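Local coordinates for glutaredoxin (Methanosarcina mazei, PDB 3NZN), which probably reduces disulfide bonds in partner proteins by thiol-disulfide exchange, using the active-site cysteine pair of a thioredoxin-like fold, at residues 9-14 / 55-60; 21-26 / 48-53; 69-74 / 83-88. All coordinates share one frame; numbering follows the deposited sequence.

Contact 1: 9-14 / 55-60; sequences QKDRGN and DRLEGK. With SO4 (sulfate ion), chain E; SO4 (sulfate ion), chain F.
One direct hydrogen bond joins the two segments. Arg56 NH1 donates to Lys10 O at 2.9 Å, with an N-H...O angle of 166°. The oxygen lies in the guanidinium plane and is met on a lone pair, so the bond also sets the rotation of the guanidinium. Water 1 also lies in the guanidinium plane, but on the other side, where it accepts from Arg56 NE at 3.1 Å. A weak bond from Gln9 NE2 reaches the same water. Gln9 OE1 turns to Asn5, and the backbone O of Arg56 accepts from Asn5 ND2 too.

Van der Waals packing follows the extended Arg56 chain. Gln9 CB lies over one face of the guanidinium and comes within 3.7 Å of Arg56 CD; the two side chains cross at about a right angle. Further down, Asp11 CB meets Arg56 CB at 3.6 Å. The methyl Leu57 CD2 rests against the Asp11 carboxylate, 3.5 Å from Asp11 OD2.

Within 9-14, Arg12 NH2 and Asp11 OD1 form a salt bridge at 3.1 Å, by charge alone: the oxygen is well out of the guanidinium plane and no N-H points at it. Arg12 has its stronger partner in Glu61.

Two sulfates, probably from the crystallisation liquor, accept hydrogen bonds at the ends of the contact: Lys10 NZ donates to O3 of one at 2.7 Å, and Lys60 N to O4 of the other at 2.8 Å.

Asp11 and Arg12 both face Ala3, which makes a classic beta bulge. The bulge belongs to an N-terminal hairpin of strands 2-4 and 10-15, added beside strand 49-53 of the four-stranded glutaredoxin core; here it meets the connection into helix 59-72.

Contact 2: 21-26 / 48-53; sequences RGKVIM and DFDYVY. With SO4 (sulfate ion), chain D; SO4 (sulfate ion), chain F.
Strands 24-26 and 49-53 run parallel, 23° apart, and their backbones form the tight part of the contact. Three hydrogen bonds zigzag between them. Asp50 N donates a hydrogen bond to Val24 O at 2.9 Å, nearly along the C=O axis. Asp50 O accepts one from Met26 N at 2.8 Å. Met26 O then accepts from Val52 N at 3.0 Å. CA-H...O contacts lie beside these bonds, such as Tyr51 CA to Met26 O at 3.2 Å.

On one side of the sheet the methyl Met26 CE lies 4.0 Å from Tyr51 CB and also meets the Phe49 ring obliquely. A bend of the Met26 chain at chi3 (-6°) brings it there. The side chain also packs against helix 33-45 and touches the pair Cys32 and Cys35, which form a disulfide. These are the elements of a beta-alpha-beta unit, strand 24-28, helix 33-45, strand 49-53, the opening unit of the thioredoxin-like core. On the Ile25 side of the sheet, Ile25 CD1 meets Val52 CG2 at 4.0 Å.

The contact loosens at its N-terminal end. The backbones of Gly22 and Asp48 do not bond directly; water 2 donates to both carbonyl oxygens and accepts from Arg21 N. Lys23 is exposed, yet its chain bends at chi2 and brings NZ 2.9 Å from Asp50 OD2, nearly along the C-O axis. This salt bridge should offset the charge of the buried carboxylate. The backbone N of Lys23 binds one sulfate. At the far end of the Tyr51 ring, OH donates to O4 of another at 2.6 Å.

Contact 3: 69-74 / 83-88; sequences VRRFNP and INDEKA
Ile83 O is the best-held polar atom here, gripped by two backbone donors. Glu86 N and Lys87 N each lie 3.0 Å from Ile83 O. Both residues face Ile83, which makes a classic beta bulge. Ile83 N in turn donates to Lys87 O. These bonds close the hairpin turn between strands 77-83 and 87-90, and Asn84 and Asp85 round it with positive phi.

The turn meets the C-terminal end of helix 59-72. Phe72 carries the contact. Its CB packs on Ala88 CB at 3.8 Å, and the same methyl is 3.7 Å from Phe72 O. The Phe72 side chain also touches Ile82 of strand 77-83. Asp85 comes to the rim of the ring: OD1 is 3.3 Å from Phe72 CZ, at the edge and near the ring plane. The carboxylate is turned 57° from the ring.

Arg71 approaches the same oxygen with an extended chain, its CG anti to the backbone N (chi1 170°). Arg71 NH2 forms a salt bridge with Asp85 OD1 at 3.5 Å, by charge alone. The guanidinium and carboxylate planes are 73° apart, and no N-H points at the oxygen. Phe72 CE2 lies over one guanidinium face, 3.5 Å above its plane and offset to the rim. Just after the helix, Asn73 ND2 turns away to Ser77 and Thr80.

No hydrogen bond crosses between the segments. Asp85 OD1 sits between a positive group and the aromatic C-H edge, both of which should attract the carboxylate. With Arg71 and Asp85 exposed, this attraction is probably weakened by solvent, and the more definite packing is that of Phe72 on Ala88.

From the N terminus, strand 10-15 enters contact 1 first. The chain then passes through 21-26 and helix 33-45 to segment 48-53, where contact 2 closes a beta-alpha-beta loop. Contact 1 closes only later, at 55-60, so contact 2 is nested inside it. The two also touch in the sheet, where Gly13 O and Asp11 O probably accept from Tyr51 N and Tyr53 N, and they share a sulfate. Helix 59-72 runs from contact 1 to contact 3, which follows in series and closes a short loop at 83-88. Lys23 O and Asn84 N probably bond contacts 2 and 3. Together they join the N-terminal hairpin, the central strands, helix 59-72 and the C-terminal hairpin.

Contact 1: 9-14 / 55-60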
loop_
_atom_site.group_PDB
_atom_site.type_symbol
_atom_site.label_atom_id
_atom_site.label_comp_id
_atom_site.label_asym_id
_atom_site.label_seq_id
_atom_site.Cartn_x
_atom_site.Cartn_y
_atom_site.Cartn_z
ATOM N N GLN A 9 -0.639 16.380 -6.493
ATOM C CA GLN A 9 0.207 16.142 -5.366
ATOM C C GLN A 9 1.622 15.763 -5.835
ATOM O O GLN A 9 1.846 14.942 -6.689
ATOM C CB GLN A 9 -0.320 15.037 -4.469
ATOM C CG GLN A 9 -1.679 15.110 -4.044
ATOM C CD GLN A 9 -2.155 13.742 -3.435
ATOM O OE1 GLN A 9 -2.176 12.598 -4.109
ATOM N NE2 GLN A 9 -2.489 13.835 -2.131
ATOM N N LYS A 10 2.656 16.370 -5.206
ATOM C CA LYS A 10 4.010 16.066 -5.475
ATOM C C LYS A 10 4.320 14.614 -5.200
ATOM O O LYS A 10 4.017 14.132 -4.085
ATOM C CB LYS A 10 4.956 16.985 -4.672
ATOM C CG LYS A 10 6.411 16.793 -5.043
ATOM C CD LYS A 10 7.303 17.732 -4.353
ATOM C CE LYS A 10 7.358 17.551 -2.856
ATOM N NZ LYS A 10 8.244 18.632 -2.238
ATOM N N ASP A 11 4.846 13.900 -6.199
ATOM C CA ASP A 11 5.118 12.492 -5.999
ATOM C C ASP A 11 6.617 12.116 -6.127
ATOM O O ASP A 11 6.990 11.043 -5.799
ATOM C CB ASP A 11 4.212 11.581 -6.855
ATOM C CG ASP A 11 4.384 11.796 -8.332
ATOM O OD1 ASP A 11 5.225 12.546 -8.829
ATOM O OD2 ASP A 11 3.522 11.204 -9.042
ATOM N N ARG A 12 7.451 13.069 -6.609
ATOM C CA ARG A 12 8.893 12.823 -6.817
ATOM C C ARG A 12 9.567 14.139 -6.840
ATOM O O ARG A 12 9.033 15.117 -7.280
ATOM C CB ARG A 12 9.145 12.207 -8.188
ATOM C CG ARG A 12 8.529 10.956 -8.662
ATOM C CD ARG A 12 8.946 10.617 -10.092
ATOM N NE ARG A 12 7.874 9.849 -10.714
ATOM C CZ ARG A 12 6.848 10.427 -11.354
ATOM N NH1 ARG A 12 6.004 9.709 -11.983
ATOM N NH2 ARG A 12 6.688 11.748 -11.436
ATOM N N GLY A 13 10.823 14.146 -6.382
ATOM C CA GLY A 13 11.758 15.278 -6.575
ATOM C C GLY A 13 13.132 14.747 -6.918
ATOM O O GLY A 13 13.543 13.719 -6.485
ATOM N N ASN A 14 13.873 15.618 -7.609
ATOM C CA ASN A 14 15.264 15.338 -8.000
ATOM C C ASN A 14 16.109 16.555 -7.744
ATOM O O ASN A 14 15.917 17.530 -8.362
ATOM C CB ASN A 14 15.316 14.986 -9.540
ATOM C CG ASN A 14 14.506 13.700 -9.966
ATOM O OD1 ASN A 14 13.633 13.222 -9.328
ATOM N ND2 ASN A 14 14.966 13.112 -11.069
ATOM N N ASP A 55 3.234 6.338 -2.021
ATOM C CA ASP A 55 1.780 6.411 -1.819
ATOM C C ASP A 55 1.156 7.431 -2.696
ATOM O O ASP A 55 -0.102 7.442 -2.782
ATOM C CB ASP A 55 1.493 6.784 -0.413
ATOM C CG ASP A 55 2.050 8.121 -0.023
ATOM O OD1 ASP A 55 3.269 8.380 -0.201
ATOM O OD2 ASP A 55 1.384 8.928 0.600
ATOM N N ARG A 56 1.853 8.284 -3.428
ATOM C CA ARG A 56 1.328 9.230 -4.358
ATOM C C ARG A 56 1.393 8.766 -5.787
ATOM O O ARG A 56 1.032 9.475 -6.672
ATOM C CB ARG A 56 1.961 10.611 -4.166
ATOM C CG ARG A 56 1.513 11.206 -2.883
ATOM C CD ARG A 56 1.872 12.583 -2.719
ATOM N NE ARG A 56 1.253 13.170 -1.535
ATOM C CZ ARG A 56 1.770 14.291 -1.018
ATOM N NH1 ARG A 56 2.758 14.873 -1.637
ATOM N NH2 ARG A 56 1.261 14.830 0.077
ATOM N N LEU A 57 1.880 7.564 -5.990
ATOM C CA LEU A 57 1.957 7.012 -7.339
ATOM C C LEU A 57 0.724 6.189 -7.628
ATOM O O LEU A 57 0.131 5.644 -6.720
ATOM C CB LEU A 57 3.219 6.192 -7.486
ATOM C CG LEU A 57 4.564 6.876 -7.289
ATOM C CD1 LEU A 57 5.640 5.820 -7.305
ATOM C CD2 LEU A 57 4.810 7.979 -8.357
ATOM N N GLU A 58 0.524 5.939 -8.917
ATOM C CA GLU A 58 -0.577 5.261 -9.477
ATOM C C GLU A 58 -0.126 4.232 -10.489
ATOM O O GLU A 58 0.882 4.428 -11.111
ATOM C CB GLU A 58 -1.443 6.301 -10.230
ATOM C CG GLU A 58 -2.247 7.219 -9.320
ATOM C CD GLU A 58 -1.687 8.622 -9.183
ATOM O OE1 GLU A 58 -1.547 9.434 -10.201
ATOM O OE2 GLU A 58 -1.440 8.936 -8.016
ATOM N N GLY A 59 -0.974 3.227 -10.737
ATOM C CA GLY A 59 -0.816 2.344 -11.823
ATOM C C GLY A 59 0.551 1.742 -11.912
ATOM O O GLY A 59 1.121 1.312 -10.884
ATOM N N LYS A 60 1.124 1.696 -13.119
ATOM C CA LYS A 60 2.317 0.983 -13.347
ATOM C C LYS A 60 3.460 1.652 -12.579
ATOM O O LYS A 60 4.430 0.982 -12.184
ATOM C CB LYS A 60 2.671 0.919 -14.849
ATOM C CG LYS A 60 1.674 0.111 -15.654
ATOM C CD LYS A 60 1.510 0.600 -17.150
ATOM C CE LYS A 60 0.281 -0.027 -17.781
ATOM N NZ LYS A 60 0.301 -1.525 -17.524
HETATM S S SO4 E . -0.535 3.550 -15.776
HETATM O O1 SO4 E . -0.458 3.481 -17.256
HETATM O O2 SO4 E . 0.751 4.068 -15.253
HETATM O O3 SO4 E . -1.637 4.443 -15.301
HETATM O O4 SO4 E . -0.691 2.232 -15.178
HETATM S S SO4 F . 11.413 19.920 -3.994
HETATM O O1 SO4 F . 11.702 20.347 -5.412
HETATM O O2 SO4 F . 12.100 20.838 -3.083
HETATM O O3 SO4 F . 10.046 19.951 -3.734
HETATM O O4 SO4 F . 12.065 18.571 -3.950
HETATM O O HOH W 1 -1.301 11.773 -0.560
#

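Contact 2: 21-26 / 48-53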
loop_
_atom_site.group_PDB
_atom_site.type_symbol
_atom_site.label_atom_id
_atom_site.label_comp_id
_atom_site.label_asym_id
_atom_site.label_seq_id
_atom_site.Cartn_x
_atom_site.Cartn_y
_atom_site.Cartn_z
ATOM N N ARG A 21 27.239 12.436 -6.077
ATOM C CA ARG A 21 27.669 11.203 -5.462
ATOM C C ARG A 21 27.077 9.973 -6.197
ATOM O O ARG A 21 26.978 8.911 -5.613
ATOM C CB ARG A 21 27.287 11.164 -3.979
ATOM C CG ARG A 21 27.823 12.329 -3.204
ATOM C CD ARG A 21 29.369 12.395 -3.190
ATOM N NE ARG A 21 29.880 11.152 -2.619
ATOM C CZ ARG A 21 31.178 10.817 -2.705
ATOM N NH1 ARG A 21 32.048 11.580 -3.365
ATOM N NH2 ARG A 21 31.540 9.681 -2.192
ATOM N N GLY A 22 26.713 10.180 -7.440
ATOM C CA GLY A 22 26.090 9.146 -8.254
ATOM C C GLY A 22 24.584 9.021 -7.961
ATOM O O GLY A 22 23.954 9.888 -7.412
ATOM N N LYS A 23 24.012 7.886 -8.291
ATOM C CA LYS A 23 22.573 7.697 -8.164
ATOM C C LYS A 23 22.284 7.474 -6.677
ATOM O O LYS A 23 22.758 6.525 -6.084
ATOM C CB LYS A 23 22.119 6.531 -8.999
ATOM C CG LYS A 23 20.550 6.363 -8.919
ATOM C CD LYS A 23 19.726 7.563 -9.461
ATOM C CE LYS A 23 18.256 7.258 -9.507
ATOM N NZ LYS A 23 17.644 8.098 -10.516
ATOM N N VAL A 24 21.453 8.309 -6.110
ATOM C CA VAL A 24 21.003 8.177 -4.751
ATOM C C VAL A 24 19.475 8.421 -4.784
ATOM O O VAL A 24 19.074 9.475 -5.188
ATOM C CB VAL A 24 21.670 9.194 -3.823
ATOM C CG1 VAL A 24 21.205 9.157 -2.368
ATOM C CG2 VAL A 24 23.256 9.037 -3.869
ATOM N N ILE A 25 18.710 7.413 -4.328
ATOM C CA ILE A 25 17.237 7.523 -4.388
ATOM C C ILE A 25 16.615 7.045 -3.076
ATOM O O ILE A 25 16.903 6.033 -2.609
ATOM C CB ILE A 25 16.666 6.827 -5.625
ATOM C CG1 ILE A 25 15.133 7.018 -5.683
ATOM C CG2 ILE A 25 16.981 5.437 -5.611
ATOM C CD1 ILE A 25 14.627 6.905 -7.065
ATOM N N MET A 26 15.817 7.955 -2.522
ATOM C CA MET A 26 15.040 7.606 -1.331
ATOM C C MET A 26 13.560 7.327 -1.715
ATOM O O MET A 26 12.929 8.144 -2.248
ATOM C CB MET A 26 15.064 8.738 -0.279
ATOM C CG MET A 26 14.331 8.355 1.063
ATOM S SD MET A 26 13.752 9.764 2.124
ATOM C CE MET A 26 14.499 10.994 1.142
ATOM N N ASP A 48 23.488 15.359 -4.365
ATOM C CA ASP A 48 22.422 15.135 -5.370
ATOM C C ASP A 48 21.704 13.863 -4.914
ATOM O O ASP A 48 22.227 12.853 -4.559
ATOM C CB ASP A 48 23.005 14.934 -6.714
ATOM C CG ASP A 48 23.624 16.110 -7.332
ATOM O OD1 ASP A 48 23.529 17.190 -6.807
ATOM O OD2 ASP A 48 24.350 15.882 -8.372
ATOM N N PHE A 49 20.333 13.930 -4.998
ATOM C CA PHE A 49 19.495 12.745 -4.703
ATOM C C PHE A 49 18.105 12.992 -5.306
ATOM O O PHE A 49 17.699 14.059 -5.515
ATOM C CB PHE A 49 19.376 12.490 -3.188
ATOM C CG PHE A 49 18.593 13.486 -2.443
ATOM C CD1 PHE A 49 17.253 13.157 -2.030
ATOM C CD2 PHE A 49 19.039 14.707 -2.061
ATOM C CE1 PHE A 49 16.516 14.031 -1.306
ATOM C CE2 PHE A 49 18.334 15.597 -1.350
ATOM C CZ PHE A 49 17.005 15.267 -0.949
ATOM N N ASP A 50 17.485 11.821 -5.517
ATOM C CA ASP A 50 16.058 11.791 -5.865
ATOM C C ASP A 50 15.293 11.209 -4.684
ATOM O O ASP A 50 15.742 10.417 -3.954
ATOM C CB ASP A 50 15.877 10.878 -7.059
ATOM C CG ASP A 50 16.562 11.332 -8.272
ATOM O OD1 ASP A 50 17.009 12.459 -8.363
ATOM O OD2 ASP A 50 16.664 10.493 -9.139
ATOM N N TYR A 51 13.986 11.585 -4.685
ATOM C CA TYR A 51 13.033 10.966 -3.724
ATOM C C TYR A 51 11.688 10.726 -4.474
ATOM O O TYR A 51 11.370 11.379 -5.418
ATOM C CB TYR A 51 12.897 11.731 -2.473
ATOM C CG TYR A 51 12.306 13.070 -2.585
ATOM C CD1 TYR A 51 10.931 13.238 -2.408
ATOM C CD2 TYR A 51 13.044 14.172 -3.012
ATOM C CE1 TYR A 51 10.365 14.451 -2.538
ATOM C CE2 TYR A 51 12.464 15.419 -3.141
ATOM C CZ TYR A 51 11.111 15.530 -2.908
ATOM O OH TYR A 51 10.487 16.725 -3.043
ATOM N N VAL A 52 11.042 9.679 -3.942
ATOM C CA VAL A 52 9.717 9.218 -4.506
ATOM C C VAL A 52 8.841 8.944 -3.316
ATOM O O VAL A 52 9.186 8.277 -2.379
ATOM C CB VAL A 52 9.947 7.910 -5.280
ATOM C CG1 VAL A 52 8.605 7.337 -5.807
ATOM C CG2 VAL A 52 10.914 8.160 -6.464
ATOM N N TYR A 53 7.564 9.499 -3.442
ATOM C CA TYR A 53 6.551 9.189 -2.461
ATOM C C TYR A 53 5.636 8.080 -3.020
ATOM O O TYR A 53 4.797 8.375 -3.946
ATOM C CB TYR A 53 5.731 10.423 -2.132
ATOM C CG TYR A 53 6.504 11.485 -1.372
ATOM C CD1 TYR A 53 7.408 11.148 -0.370
ATOM C CD2 TYR A 53 6.327 12.810 -1.641
ATOM C CE1 TYR A 53 8.106 12.130 0.309
ATOM C CE2 TYR A 53 7.051 13.818 -0.948
ATOM C CZ TYR A 53 7.920 13.442 -0.003
ATOM O OH TYR A 53 8.666 14.427 0.656
HETATM S S SO4 D . 26.719 5.330 -9.924
HETATM O O1 SO4 D . 26.265 4.807 -11.199
HETATM O O2 SO4 D . 27.461 6.611 -10.243
HETATM O O3 SO4 D . 25.324 5.545 -9.364
HETATM O O4 SO4 D . 27.570 4.241 -9.242
HETATM S S SO4 F . 11.413 19.920 -3.994
HETATM O O1 SO4 F . 11.702 20.347 -5.412
HETATM O O2 SO4 F . 12.100 20.838 -3.083
HETATM O O3 SO4 F . 10.046 19.951 -3.734
HETATM O O4 SO4 F . 12.065 18.571 -3.950
HETATM O O HOH W 2 24.521 12.097 -5.884
#

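Contact 3: 69-74 / 83-88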
loop_
_atom_site.group_PDB
_atom_site.type_symbol
_atom_site.label_atom_id
_atom_site.label_comp_id
_atom_site.label_asym_id
_atom_site.label_seq_id
_atom_site.Cartn_x
_atom_site.Cartn_y
_atom_site.Cartn_z
ATOM N N VAL A 69 11.697 -1.211 -4.463
ATOM C CA VAL A 69 11.906 -1.292 -3.049
ATOM C C VAL A 69 12.045 -2.744 -2.619
ATOM O O VAL A 69 12.918 -3.115 -1.896
ATOM C CB VAL A 69 10.776 -0.597 -2.284
ATOM C CG1 VAL A 69 10.913 -0.829 -0.816
ATOM C CG2 VAL A 69 10.790 0.875 -2.583
ATOM N N ARG A 70 11.132 -3.625 -3.085
ATOM C CA ARG A 70 11.202 -5.001 -2.637
ATOM C C ARG A 70 12.512 -5.716 -2.992
ATOM O O ARG A 70 12.985 -6.467 -2.277
ATOM C CB ARG A 70 9.994 -5.769 -3.244
ATOM C CG ARG A 70 9.928 -7.198 -2.813
ATOM C CD ARG A 70 8.609 -7.872 -3.436
ATOM N NE ARG A 70 7.397 -7.481 -2.675
ATOM C CZ ARG A 70 6.340 -6.887 -3.165
ATOM N NH1 ARG A 70 5.352 -6.576 -2.369
ATOM N NH2 ARG A 70 6.252 -6.603 -4.388
ATOM N N ARG A 71 13.022 -5.375 -4.147
ATOM C CA ARG A 71 14.320 -5.944 -4.603
ATOM C C ARG A 71 15.446 -5.723 -3.567
ATOM O O ARG A 71 16.212 -6.600 -3.292
ATOM C CB ARG A 71 14.734 -5.358 -5.938
ATOM C CG ARG A 71 16.150 -5.682 -6.376
ATOM C CD ARG A 71 16.476 -4.948 -7.641
ATOM N NE ARG A 71 17.901 -4.822 -7.870
ATOM C CZ ARG A 71 18.383 -4.083 -8.832
ATOM N NH1 ARG A 71 17.582 -3.440 -9.627
ATOM N NH2 ARG A 71 19.695 -3.986 -8.971
ATOM N N PHE A 72 15.460 -4.511 -2.996
ATOM C CA PHE A 72 16.508 -4.086 -2.101
ATOM C C PHE A 72 16.124 -4.242 -0.625
ATOM O O PHE A 72 16.951 -4.188 0.278
ATOM C CB PHE A 72 16.853 -2.636 -2.348
ATOM C CG PHE A 72 17.744 -2.468 -3.576
ATOM C CD1 PHE A 72 19.087 -2.657 -3.479
ATOM C CD2 PHE A 72 17.252 -2.061 -4.756
ATOM C CE1 PHE A 72 19.913 -2.531 -4.573
ATOM C CE2 PHE A 72 18.126 -1.925 -5.872
ATOM C CZ PHE A 72 19.428 -2.107 -5.710
ATOM N N ASN A 73 14.833 -4.419 -0.375
ATOM C CA ASN A 73 14.257 -4.399 0.965
ATOM C C ASN A 73 12.954 -5.219 0.924
ATOM O O ASN A 73 11.880 -4.711 0.725
ATOM C CB ASN A 73 13.920 -2.996 1.416
ATOM C CG ASN A 73 13.176 -2.983 2.740
ATOM O OD1 ASN A 73 13.163 -3.964 3.447
ATOM N ND2 ASN A 73 12.661 -1.842 3.104
ATOM N N PRO A 74 13.081 -6.535 1.169
ATOM C CA PRO A 74 11.918 -7.382 1.124
ATOM C C PRO A 74 10.765 -7.045 2.038
ATOM O O PRO A 74 9.617 -7.516 1.795
ATOM C CB PRO A 74 12.507 -8.776 1.374
ATOM C CG PRO A 74 13.961 -8.673 0.933
ATOM C CD PRO A 74 14.341 -7.304 1.183
ATOM N N ILE A 83 21.748 3.528 -2.708
ATOM C CA ILE A 83 22.932 4.289 -3.035
ATOM C C ILE A 83 23.772 3.514 -4.057
ATOM O O ILE A 83 24.173 2.394 -3.823
ATOM C CB ILE A 83 23.797 4.576 -1.779
ATOM C CG1 ILE A 83 22.983 5.377 -0.788
ATOM C CG2 ILE A 83 25.138 5.324 -2.150
ATOM C CD1 ILE A 83 23.550 5.532 0.588
ATOM N N ASN A 84 23.901 4.161 -5.224
ATOM C CA ASN A 84 24.721 3.630 -6.334
ATOM C C ASN A 84 24.302 2.234 -6.756
ATOM O O ASN A 84 25.101 1.473 -7.222
ATOM C CB ASN A 84 26.207 3.702 -6.036
ATOM C CG ASN A 84 26.666 5.065 -5.605
ATOM O OD1 ASN A 84 26.295 6.059 -6.224
ATOM N ND2 ASN A 84 27.384 5.151 -4.560
ATOM N N ASP A 85 23.025 1.971 -6.639
ATOM C CA ASP A 85 22.390 0.678 -7.057
ATOM C C ASP A 85 23.004 -0.456 -6.306
ATOM O O ASP A 85 22.944 -1.608 -6.813
ATOM C CB ASP A 85 22.493 0.488 -8.560
ATOM C CG ASP A 85 21.438 -0.438 -9.128
ATOM O OD1 ASP A 85 20.385 -0.580 -8.516
ATOM O OD2 ASP A 85 21.725 -0.999 -10.211
ATOM N N GLU A 86 23.593 -0.203 -5.147
ATOM C CA GLU A 86 24.353 -1.235 -4.436
ATOM C C GLU A 86 24.020 -1.343 -3.005
ATOM O O GLU A 86 23.853 -2.439 -2.490
ATOM C CB GLU A 86 25.880 -0.997 -4.577
ATOM C CG GLU A 86 26.293 -0.978 -5.978
ATOM C CD GLU A 86 27.027 -2.150 -6.375
ATOM O OE1 GLU A 86 26.443 -3.242 -6.176
ATOM O OE2 GLU A 86 28.163 -1.930 -6.901
ATOM N N LYS A 87 23.930 -0.238 -2.306
ATOM C CA LYS A 87 23.780 -0.270 -0.873
ATOM C C LYS A 87 22.386 0.249 -0.556
ATOM O O LYS A 87 22.005 1.341 -0.945
ATOM C CB LYS A 87 24.823 0.586 -0.233
ATOM C CG LYS A 87 24.644 0.756 1.208
ATOM C CD LYS A 87 24.910 -0.384 2.121
ATOM C CE LYS A 87 25.188 0.134 3.569
ATOM N NZ LYS A 87 25.270 -1.034 4.494
ATOM N N ALA A 88 21.604 -0.564 0.132
ATOM C CA ALA A 88 20.264 -0.170 0.581
ATOM C C ALA A 88 20.276 0.111 2.118
ATOM O O ALA A 88 20.764 -0.710 2.889
ATOM C CB ALA A 88 19.249 -1.241 0.248
#